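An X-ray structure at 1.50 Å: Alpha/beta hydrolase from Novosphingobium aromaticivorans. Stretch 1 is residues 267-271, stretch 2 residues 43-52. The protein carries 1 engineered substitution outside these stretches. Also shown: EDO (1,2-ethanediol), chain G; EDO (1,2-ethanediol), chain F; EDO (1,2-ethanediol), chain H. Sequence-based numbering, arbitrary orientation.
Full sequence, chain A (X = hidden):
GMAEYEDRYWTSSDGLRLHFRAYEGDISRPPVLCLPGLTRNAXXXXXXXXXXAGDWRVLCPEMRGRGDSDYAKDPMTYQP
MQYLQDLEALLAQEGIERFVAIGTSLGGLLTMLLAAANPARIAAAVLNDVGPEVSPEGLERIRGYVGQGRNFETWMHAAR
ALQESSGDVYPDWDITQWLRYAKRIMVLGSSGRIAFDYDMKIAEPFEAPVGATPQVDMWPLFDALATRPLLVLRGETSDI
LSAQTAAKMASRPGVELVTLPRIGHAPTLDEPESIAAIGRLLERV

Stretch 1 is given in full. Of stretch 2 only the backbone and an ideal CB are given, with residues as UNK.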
# COMPACT_ATOMS: atom_id res chain seq x y z
N PRO A 267 1.12 -10.02 -1.72
CA PRO A 267 1.55 -10.01 -3.12
C PRO A 267 2.25 -8.69 -3.46
O PRO A 267 1.87 -7.63 -2.98
CB PRO A 267 0.26 -10.18 -3.90
CG PRO A 267 -0.60 -11.00 -2.95
CD PRO A 267 -0.31 -10.39 -1.62
N THR A 268 3.32 -8.76 -4.27
CA THR A 268 4.07 -7.58 -4.64
C THR A 268 3.34 -6.79 -5.76
O THR A 268 3.68 -5.61 -6.00
CB THR A 268 5.47 -7.95 -5.17
OG1 THR A 268 5.34 -8.71 -6.36
CG2 THR A 268 6.30 -8.69 -4.10
N LEU A 269 2.38 -7.47 -6.43
CA LEU A 269 1.67 -7.03 -7.64
C LEU A 269 2.54 -7.13 -8.90
O LEU A 269 2.13 -6.69 -9.99
CB LEU A 269 1.10 -5.60 -7.44
CG LEU A 269 0.27 -5.40 -6.18
CD1 LEU A 269 -0.26 -3.99 -6.08
CD2 LEU A 269 -0.88 -6.40 -6.07
N ASP A 270 3.74 -7.69 -8.75
CA ASP A 270 4.61 -8.02 -9.91
C ASP A 270 4.47 -9.48 -10.39
O ASP A 270 5.04 -9.86 -11.41
CB ASP A 270 6.08 -7.73 -9.61
CG ASP A 270 6.34 -6.29 -9.20
OD1 ASP A 270 5.59 -5.34 -9.57
OD2 ASP A 270 7.32 -6.13 -8.48
N GLU A 271 3.74 -10.29 -9.63
CA GLU A 271 3.39 -11.64 -10.07
C GLU A 271 2.54 -11.61 -11.35
O GLU A 271 1.62 -10.78 -11.45
CB GLU A 271 2.57 -12.38 -9.01
CG GLU A 271 3.19 -12.45 -7.61
CD GLU A 271 3.02 -11.22 -6.74
OE1 GLU A 271 2.17 -10.34 -7.03
OE2 GLU A 271 3.75 -11.18 -5.72
N UNK A 43 7.84 3.35 -4.05
CA UNK A 43 8.64 2.32 -4.75
C UNK A 43 8.02 0.94 -4.76
O UNK A 43 8.34 0.13 -5.61
CB UNK A 43 10.03 2.22 -4.11
N UNK A 44 7.07 0.68 -3.87
CA UNK A 44 6.35 -0.62 -3.90
C UNK A 44 5.61 -0.79 -5.20
O UNK A 44 5.37 -1.93 -5.64
CB UNK A 44 5.37 -0.73 -2.73
N UNK A 45 5.30 0.34 -5.85
CA UNK A 45 4.59 0.35 -7.13
C UNK A 45 5.45 0.64 -8.35
O UNK A 45 4.95 0.89 -9.46
CB UNK A 45 3.47 1.39 -7.07
N UNK A 46 6.77 0.60 -8.19
CA UNK A 46 7.65 1.12 -9.24
C UNK A 46 7.53 0.32 -10.55
O UNK A 46 7.78 0.87 -11.62
CB UNK A 46 9.10 1.10 -8.75
N UNK A 47 7.29 -1.00 -10.45
CA UNK A 47 7.11 -1.83 -11.66
C UNK A 47 5.64 -1.84 -12.15
O UNK A 47 5.38 -1.72 -13.35
CB UNK A 47 7.57 -3.26 -11.38
N UNK A 48 4.69 -1.94 -11.22
CA UNK A 48 3.27 -1.92 -11.62
C UNK A 48 2.93 -0.62 -12.34
O UNK A 48 2.25 -0.61 -13.33
CB UNK A 48 2.36 -2.09 -10.40
N UNK A 49 3.38 0.50 -11.78
CA UNK A 49 3.10 1.78 -12.37
C UNK A 49 3.64 1.88 -13.80
O UNK A 49 2.97 2.44 -14.67
CB UNK A 49 3.69 2.89 -11.50
N UNK A 50 4.84 1.34 -14.06
CA UNK A 50 5.41 1.38 -15.42
C UNK A 50 4.61 0.50 -16.37
O UNK A 50 4.55 0.79 -17.56
CB UNK A 50 6.87 0.93 -15.41
N UNK A 51 4.03 -0.59 -15.86
CA UNK A 51 3.16 -1.44 -16.69
C UNK A 51 1.80 -0.79 -16.98
O UNK A 51 1.18 -1.14 -17.98
CB UNK A 51 2.94 -2.79 -16.00
N UNK A 52 1.31 0.10 -16.11
CA UNK A 52 0.02 0.76 -16.30
C UNK A 52 0.13 2.08 -17.04
O UNK A 52 -0.85 2.47 -17.71
CB UNK A 52 -0.65 0.99 -14.94
C1 EDO G . 9.15 -7.74 -11.49
O1 EDO G . 8.37 -6.61 -11.87
C2 EDO G . 8.85 -8.87 -12.45
O2 EDO G . 9.32 -8.50 -13.76
C1 EDO F . 7.70 -11.80 -7.58
O1 EDO F . 6.96 -10.67 -7.11
C2 EDO F . 7.17 -12.22 -8.91
O2 EDO F . 7.74 -11.32 -9.85
C1 EDO H . 9.35 -7.95 -6.18
O1 EDO H . 9.27 -7.60 -7.58
C2 EDO H . 10.50 -8.92 -5.89
O2 EDO H . 10.22 -10.15 -6.58

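Position 43 lies in a short 3-10 segment (phi/psi -64/-19), and its ideal CB has nothing of stretch 1 within 5.5 Å. Almost any side chain would serve. The residue is Arg-43, whose guanidinium finds its partners elsewhere in the structure; its carbonyl O accepts from the backbone N of position 46 at 3.1 Å.

At position 44 the CA-to-CB bond points sideways, so stretch 1 exerts little selection on the side chain and small or polar types would all fit. What matters is the backbone: its O lies 4.1 Å from Thr-268 O, and two acceptors cannot bond directly. The residue is Asp-44, and waters solve the problem. Water 2 lies 2.9 Å from Asp-44 O and 2.8 Å from Thr-268 O; water 3 lies 2.8 Å from Asp-44 O and 2.7 Å from Thr-268 O.

Position 45 (phi/psi -104/12) sends its CB away from stretch 1. A short side chain would leave the Leu-269 methyls untouched, whereas a long or broad apolar one could return to them; leucine, methionine or an aromatic is plausible. Phe-45, with chi1 m, brings its ring edge back, CE1 standing 3.9 Å from Leu-269 CD1.

Position 46 has helical angles and a sideways CB with nothing of stretch 1 within 5.5 Å, so stretch 1 sets no demand and many polar residues would suit. Glu-46 makes no contact with stretch 1.

Position 47 points toward stretch 1, its ideal CB only 3.4 Å from Asp-270 OD1. That carboxylate would favour a donor or a small polar group. Asp-47 is therefore less expected: its OD2 sits 3.9 Å from Asp-270 OD2, a close pair of like charges. Ethanediol G lies beside them, its O1 donating to Asp-47 OD2 at 2.6 Å.

Position 48 also points toward stretch 1, its ideal CB 4.6 Å from Leu-269 O and 4.7 Å from Asp-270 OD1. The Leu-269 side chain nearby invites a branched or flexible apolar group such as leucine, isoleucine or methionine. Leu-48, with chi1 t and chi2 p, brings CD2 to 3.9 Å from Leu-269 CD1. Its backbone N donates to water 1 at 3.0 Å, and that water donates to Asp-270 OD1 at 2.8 Å, joining helix to loop.

Positions 49 and 50 are helical and out of reach, so stretch 1 sets no demand. They are Ala-49, and Thr-50, whose OG1 donates to Asp-47 O at 2.7 Å.

Position 51 points toward stretch 1, yet its ideal CB has no neighbour there within 5.5 Å. A long side chain is needed to reach the Asp-270 carboxylate, and a positive charge would suit it: lysine or arginine. Arg-51, extended at chi2 and chi3, forms a long salt bridge, NH1 to Asp-270 OD1 at 3.8 Å. Water 4 bridges the pair from the side, accepting from Arg-51 NH1 at 2.8 Å and donating to Asp-270 OD1 at 2.7 Å.

Position 52 is out of reach and unconstrained by stretch 1; it is Leu-52, whose N donates to Leu-48 O at 3.0 Å.

Stretch 2 43-52: RDFEDLATRL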
# COMPACT_ATOMS: atom_id res chain seq x y z
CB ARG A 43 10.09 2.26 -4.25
CG ARG A 43 10.77 3.57 -4.39
CD ARG A 43 12.28 3.53 -4.17
NE ARG A 43 12.75 3.02 -2.88
CZ ARG A 43 12.72 3.68 -1.72
NH1 ARG A 43 12.13 4.85 -1.61
NH2 ARG A 43 13.22 3.08 -0.66
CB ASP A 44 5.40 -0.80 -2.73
CG ASP A 44 6.07 -1.46 -1.50
OD1 ASP A 44 7.31 -1.67 -1.47
OD2 ASP A 44 5.33 -1.78 -0.58
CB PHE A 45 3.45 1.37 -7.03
CG PHE A 45 2.46 1.05 -5.95
CD1 PHE A 45 1.56 -0.02 -6.10
CD2 PHE A 45 2.48 1.76 -4.76
CE1 PHE A 45 0.67 -0.34 -5.07
CE2 PHE A 45 1.59 1.41 -3.74
CZ PHE A 45 0.71 0.39 -3.90
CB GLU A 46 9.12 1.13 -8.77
CG GLU A 46 9.72 -0.24 -8.45
CD GLU A 46 11.12 -0.26 -7.82
OE1 GLU A 46 11.63 0.84 -7.49
OE2 GLU A 46 11.68 -1.38 -7.61
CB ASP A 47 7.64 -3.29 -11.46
CG ASP A 47 9.16 -3.36 -11.37
OD1 ASP A 47 9.81 -2.31 -11.52
OD2 ASP A 47 9.68 -4.48 -11.16
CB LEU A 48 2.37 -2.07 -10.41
CG LEU A 48 0.88 -2.07 -10.71
CD1 LEU A 48 0.52 -3.25 -11.58
CD2 LEU A 48 0.09 -2.06 -9.40
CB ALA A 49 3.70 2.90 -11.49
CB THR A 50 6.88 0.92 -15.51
OG1 THR A 50 7.00 -0.43 -15.07
CG2 THR A 50 7.75 1.79 -14.66
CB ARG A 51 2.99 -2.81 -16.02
CG ARG A 51 4.28 -3.65 -15.99
CD ARG A 51 4.08 -4.99 -15.25
NE ARG A 51 5.30 -5.75 -15.49
CZ ARG A 51 6.16 -6.13 -14.57
NH1 ARG A 51 5.91 -5.94 -13.29
NH2 ARG A 51 7.27 -6.75 -14.94
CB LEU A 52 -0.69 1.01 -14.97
CG LEU A 52 -1.01 -0.24 -14.12
CD1 LEU A 52 -1.69 0.11 -12.87
CD2 LEU A 52 -1.87 -1.22 -15.01
O HOH W 1 5.72 -2.72 -8.54
O HOH W 2 2.78 -3.09 -5.32
O HOH W 3 5.41 -4.38 -4.38
O HOH W 4 3.82 -5.09 -11.62
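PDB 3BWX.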